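Local structure of Exo-poly-alpha-D-galacturonosidase (Thermotoga maritima, 3JUR) at residues L76-F90 against C122-S136. The protein probably hydrolyses the alpha-1,4-galacturonosidic bonds of pectin, as a beta-helical exopolygalacturonase of glycoside hydrolase family 28. Numbering follows the deposited sequence.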
# COMPACT_ATOMS: atom_id res chain seq x y z
N LEU D 76 -2.73 -15.47 -54.82
CA LEU D 76 -3.43 -14.24 -55.14
C LEU D 76 -2.63 -13.41 -56.15
O LEU D 76 -1.43 -13.63 -56.32
CB LEU D 76 -3.72 -13.43 -53.88
CG LEU D 76 -4.64 -14.10 -52.85
CD1 LEU D 76 -4.55 -13.40 -51.49
CD2 LEU D 76 -6.09 -14.16 -53.33
N LYS D 77 -3.30 -12.50 -56.83
CA LYS D 77 -2.64 -11.53 -57.71
C LYS D 77 -3.11 -10.14 -57.30
O LYS D 77 -4.01 -10.02 -56.47
CB LYS D 77 -2.94 -11.83 -59.18
CG LYS D 77 -2.45 -13.20 -59.65
CD LYS D 77 -2.71 -13.44 -61.12
CE LYS D 77 -2.38 -14.88 -61.50
NZ LYS D 77 -2.27 -15.05 -62.97
N SER D 78 -2.48 -9.11 -57.85
CA SER D 78 -2.87 -7.72 -57.58
C SER D 78 -4.35 -7.44 -57.87
O SER D 78 -4.91 -7.98 -58.83
CB SER D 78 -2.00 -6.77 -58.40
OG SER D 78 -0.71 -6.65 -57.85
N ASN D 79 -4.96 -6.61 -57.02
CA ASN D 79 -6.35 -6.15 -57.19
C ASN D 79 -7.41 -7.22 -56.95
O ASN D 79 -8.54 -7.12 -57.44
CB ASN D 79 -6.56 -5.48 -58.56
CG ASN D 79 -5.61 -4.32 -58.79
OD1 ASN D 79 -5.54 -3.39 -57.98
ND2 ASN D 79 -4.87 -4.38 -59.88
N ILE D 80 -7.04 -8.24 -56.17
CA ILE D 80 -7.92 -9.37 -55.87
C ILE D 80 -8.36 -9.37 -54.41
O ILE D 80 -7.53 -9.27 -53.48
CB ILE D 80 -7.25 -10.73 -56.23
CG1 ILE D 80 -6.90 -10.81 -57.72
CG2 ILE D 80 -8.12 -11.92 -55.80
CD1 ILE D 80 -8.07 -10.70 -58.69
N GLU D 81 -9.67 -9.48 -54.21
CA GLU D 81 -10.25 -9.71 -52.89
C GLU D 81 -10.79 -11.13 -52.80
O GLU D 81 -11.67 -11.52 -53.58
CB GLU D 81 -11.36 -8.70 -52.59
CG GLU D 81 -12.03 -8.85 -51.22
CD GLU D 81 -13.25 -7.94 -51.06
OE1 GLU D 81 -13.18 -6.77 -51.47
OE2 GLU D 81 -14.28 -8.40 -50.52
N LEU D 82 -10.25 -11.91 -51.87
CA LEU D 82 -10.76 -13.25 -51.61
C LEU D 82 -11.83 -13.16 -50.51
O LEU D 82 -11.52 -12.99 -49.33
CB LEU D 82 -9.61 -14.18 -51.20
CG LEU D 82 -9.88 -15.65 -50.90
CD1 LEU D 82 -10.38 -16.43 -52.14
CD2 LEU D 82 -8.63 -16.31 -50.32
N HIS D 83 -13.10 -13.27 -50.92
CA HIS D 83 -14.23 -13.11 -50.00
C HIS D 83 -14.75 -14.47 -49.53
O HIS D 83 -15.38 -15.21 -50.29
CB HIS D 83 -15.33 -12.27 -50.65
CG HIS D 83 -16.48 -11.95 -49.75
ND1 HIS D 83 -16.37 -11.12 -48.65
CD2 HIS D 83 -17.78 -12.35 -49.78
CE1 HIS D 83 -17.54 -11.02 -48.05
NE2 HIS D 83 -18.41 -11.76 -48.71
N VAL D 84 -14.45 -14.79 -48.27
CA VAL D 84 -14.71 -16.12 -47.71
C VAL D 84 -15.94 -16.15 -46.81
O VAL D 84 -15.94 -15.58 -45.70
CB VAL D 84 -13.47 -16.66 -46.93
CG1 VAL D 84 -13.62 -18.15 -46.66
CG2 VAL D 84 -12.18 -16.39 -47.69
N LYS D 85 -17.00 -16.81 -47.30
CA LYS D 85 -18.22 -17.03 -46.52
C LYS D 85 -18.22 -18.42 -45.90
O LYS D 85 -18.58 -18.59 -44.73
CB LYS D 85 -19.47 -16.85 -47.38
CG LYS D 85 -19.77 -15.42 -47.80
CD LYS D 85 -21.02 -15.41 -48.69
CE LYS D 85 -21.51 -14.00 -48.97
NZ LYS D 85 -22.84 -14.03 -49.66
N GLY D 86 -17.84 -19.42 -46.69
CA GLY D 86 -17.74 -20.81 -46.21
C GLY D 86 -16.39 -21.08 -45.57
O GLY D 86 -15.80 -20.20 -44.94
N THR D 87 -15.91 -22.31 -45.73
CA THR D 87 -14.60 -22.73 -45.24
C THR D 87 -13.69 -23.05 -46.42
O THR D 87 -14.10 -23.75 -47.36
CB THR D 87 -14.72 -23.98 -44.31
OG1 THR D 87 -15.49 -23.65 -43.14
CG2 THR D 87 -13.34 -24.50 -43.87
N ILE D 88 -12.48 -22.51 -46.40
CA ILE D 88 -11.42 -22.97 -47.29
C ILE D 88 -10.55 -23.93 -46.48
O ILE D 88 -9.88 -23.52 -45.52
CB ILE D 88 -10.56 -21.81 -47.87
CG1 ILE D 88 -11.43 -20.86 -48.70
CG2 ILE D 88 -9.44 -22.37 -48.73
CD1 ILE D 88 -10.72 -19.59 -49.16
N LYS D 89 -10.59 -25.21 -46.84
CA LYS D 89 -9.83 -26.24 -46.12
C LYS D 89 -8.68 -26.73 -46.98
O LYS D 89 -8.89 -27.33 -48.04
CB LYS D 89 -10.74 -27.40 -45.70
CG LYS D 89 -10.01 -28.47 -44.88
CD LYS D 89 -10.95 -29.59 -44.42
CE LYS D 89 -10.21 -30.61 -43.55
NZ LYS D 89 -9.58 -29.93 -42.37
N PHE D 90 -7.46 -26.47 -46.52
CA PHE D 90 -6.27 -26.78 -47.29
C PHE D 90 -5.87 -28.24 -47.18
O PHE D 90 -5.83 -28.79 -46.08
CB PHE D 90 -5.13 -25.84 -46.91
CG PHE D 90 -5.38 -24.43 -47.33
CD1 PHE D 90 -6.05 -23.55 -46.47
CD2 PHE D 90 -5.00 -23.98 -48.59
CE1 PHE D 90 -6.30 -22.24 -46.86
CE2 PHE D 90 -5.25 -22.68 -48.98
CZ PHE D 90 -5.90 -21.81 -48.12
N CYS D 122 2.67 -8.03 -54.95
CA CYS D 122 1.32 -7.64 -55.34
C CYS D 122 0.89 -6.34 -54.68
O CYS D 122 1.46 -5.91 -53.68
CB CYS D 122 0.32 -8.75 -54.97
SG CYS D 122 0.47 -10.26 -55.96
N GLU D 123 -0.15 -5.74 -55.25
CA GLU D 123 -0.69 -4.47 -54.78
C GLU D 123 -2.21 -4.60 -54.70
O GLU D 123 -2.82 -5.24 -55.55
CB GLU D 123 -0.30 -3.39 -55.79
CG GLU D 123 -0.61 -1.97 -55.39
CD GLU D 123 -0.16 -0.99 -56.46
OE1 GLU D 123 -0.39 -1.26 -57.66
OE2 GLU D 123 0.42 0.05 -56.09
N ASN D 124 -2.80 -3.99 -53.67
CA ASN D 124 -4.26 -3.97 -53.47
C ASN D 124 -4.86 -5.37 -53.38
O ASN D 124 -5.59 -5.81 -54.28
CB ASN D 124 -4.97 -3.15 -54.57
CG ASN D 124 -4.31 -1.81 -54.83
OD1 ASN D 124 -3.93 -1.10 -53.89
ND2 ASN D 124 -4.18 -1.45 -56.10
N VAL D 125 -4.53 -6.08 -52.31
CA VAL D 125 -4.96 -7.45 -52.12
C VAL D 125 -5.69 -7.57 -50.78
O VAL D 125 -5.24 -7.02 -49.78
CB VAL D 125 -3.76 -8.44 -52.21
CG1 VAL D 125 -4.20 -9.86 -51.90
CG2 VAL D 125 -3.14 -8.39 -53.61
N ALA D 126 -6.84 -8.25 -50.78
CA ALA D 126 -7.65 -8.35 -49.56
C ALA D 126 -8.20 -9.75 -49.32
O ALA D 126 -8.49 -10.49 -50.26
CB ALA D 126 -8.79 -7.34 -49.60
N ILE D 127 -8.30 -10.11 -48.04
CA ILE D 127 -9.03 -11.31 -47.63
C ILE D 127 -10.12 -10.87 -46.65
O ILE D 127 -9.83 -10.34 -45.58
CB ILE D 127 -8.10 -12.35 -46.98
CG1 ILE D 127 -7.04 -12.82 -47.99
CG2 ILE D 127 -8.90 -13.53 -46.43
CD1 ILE D 127 -5.83 -13.51 -47.35
N THR D 128 -11.38 -11.07 -47.04
CA THR D 128 -12.52 -10.54 -46.29
C THR D 128 -13.57 -11.64 -46.07
O THR D 128 -13.40 -12.77 -46.54
CB THR D 128 -13.18 -9.33 -47.02
OG1 THR D 128 -13.86 -9.77 -48.21
CG2 THR D 128 -12.15 -8.28 -47.41
N GLY D 129 -14.64 -11.31 -45.35
CA GLY D 129 -15.74 -12.24 -45.12
C GLY D 129 -15.70 -12.83 -43.73
O GLY D 129 -14.76 -12.59 -42.98
N SER D 130 -16.71 -13.61 -43.38
CA SER D 130 -16.81 -14.16 -42.03
C SER D 130 -16.61 -15.68 -42.00
O SER D 130 -17.02 -16.34 -41.04
CB SER D 130 -18.17 -13.81 -41.43
OG SER D 130 -19.20 -14.42 -42.19
N GLY D 131 -15.96 -16.21 -43.03
CA GLY D 131 -15.74 -17.65 -43.14
C GLY D 131 -14.45 -18.10 -42.49
O GLY D 131 -13.84 -17.36 -41.72
N VAL D 132 -14.03 -19.33 -42.81
CA VAL D 132 -12.91 -19.97 -42.13
C VAL D 132 -11.79 -20.36 -43.09
O VAL D 132 -12.05 -20.86 -44.20
CB VAL D 132 -13.40 -21.23 -41.34
CG1 VAL D 132 -12.25 -21.93 -40.62
CG2 VAL D 132 -14.51 -20.84 -40.35
N LEU D 133 -10.56 -20.12 -42.67
CA LEU D 133 -9.39 -20.69 -43.34
C LEU D 133 -8.85 -21.80 -42.45
O LEU D 133 -8.45 -21.57 -41.31
CB LEU D 133 -8.32 -19.62 -43.61
CG LEU D 133 -8.74 -18.32 -44.33
CD1 LEU D 133 -7.54 -17.41 -44.49
CD2 LEU D 133 -9.40 -18.57 -45.69
N ASP D 134 -8.87 -23.02 -42.98
CA ASP D 134 -8.50 -24.21 -42.21
C ASP D 134 -7.27 -24.88 -42.83
O ASP D 134 -7.36 -25.53 -43.88
CB ASP D 134 -9.70 -25.17 -42.15
CG ASP D 134 -9.41 -26.47 -41.41
OD1 ASP D 134 -8.29 -26.66 -40.87
OD2 ASP D 134 -10.33 -27.30 -41.37
N GLY D 135 -6.12 -24.70 -42.19
CA GLY D 135 -4.84 -25.21 -42.69
C GLY D 135 -4.63 -26.70 -42.58
O GLY D 135 -3.66 -27.23 -43.12
N SER D 136 -5.54 -27.37 -41.86
CA SER D 136 -5.53 -28.83 -41.66
C SER D 136 -4.30 -29.40 -40.95
O SER D 136 -4.04 -30.61 -41.05
CB SER D 136 -5.79 -29.57 -42.98
OG SER D 136 -7.04 -29.22 -43.54
O HOH W 1 -19.84 -16.83 -43.23
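The His83 ring meets the hydroxyl of Thr128 at its edge, ND1 giving OG1 a nearly straight 2.9 Å hydrogen bond that stays in the ring plane. Thr128 OG1 in turn donates to Glu81 OE2 from above the carboxylate plane, the two bonds leaving OG1 at roughly a right angle; chi1 of 70° turns it toward both. The aliphatic part of Glu81 lies against the methyl of Ala126. At the first corner two amides lie side by side, their planes 33° apart: Asn124 ND2 donates within its own plane to Asn79 OD1 at 3.0 Å. Asn124 OD1 bonds onward to Asn200 ND2, extending an asparagine ladder, as in other parallel beta-helices. The Phe90 ring has the carbonyl O of Asp134 at its edge. Segments 76-90 and 122-136 belong to successive coils of a right-handed parallel beta-helix, the fold of this family, where equivalent positions of neighbouring coils adjoin and like side chains can meet: Asn79 with Asn124, Ile88 with Leu133 (CD1 to CD2 3.9 Å). Strand 80-84 runs beside 125-128, then 87-90 beside 132-134. Between the two pairs, Gly131 packs so closely on Val84 O and Gly86 O that a side chain would clash. Inside the coil, Phe47 of helix 44-57 covers Leu82 and Ile88. On the outward face, Lys89 bends at its last torsion (chi4 56°); NZ meets Asp134 OD2 from above the carboxylate plane in a 2.9 Å salt bridge and donates to Ser136 OG. A methionine in its place would probably leave the Asp134 carboxylate without this countercharge, though Asn210 and Ser136 N still hold OD1. Ser136 OG itself donates to Phe90 O.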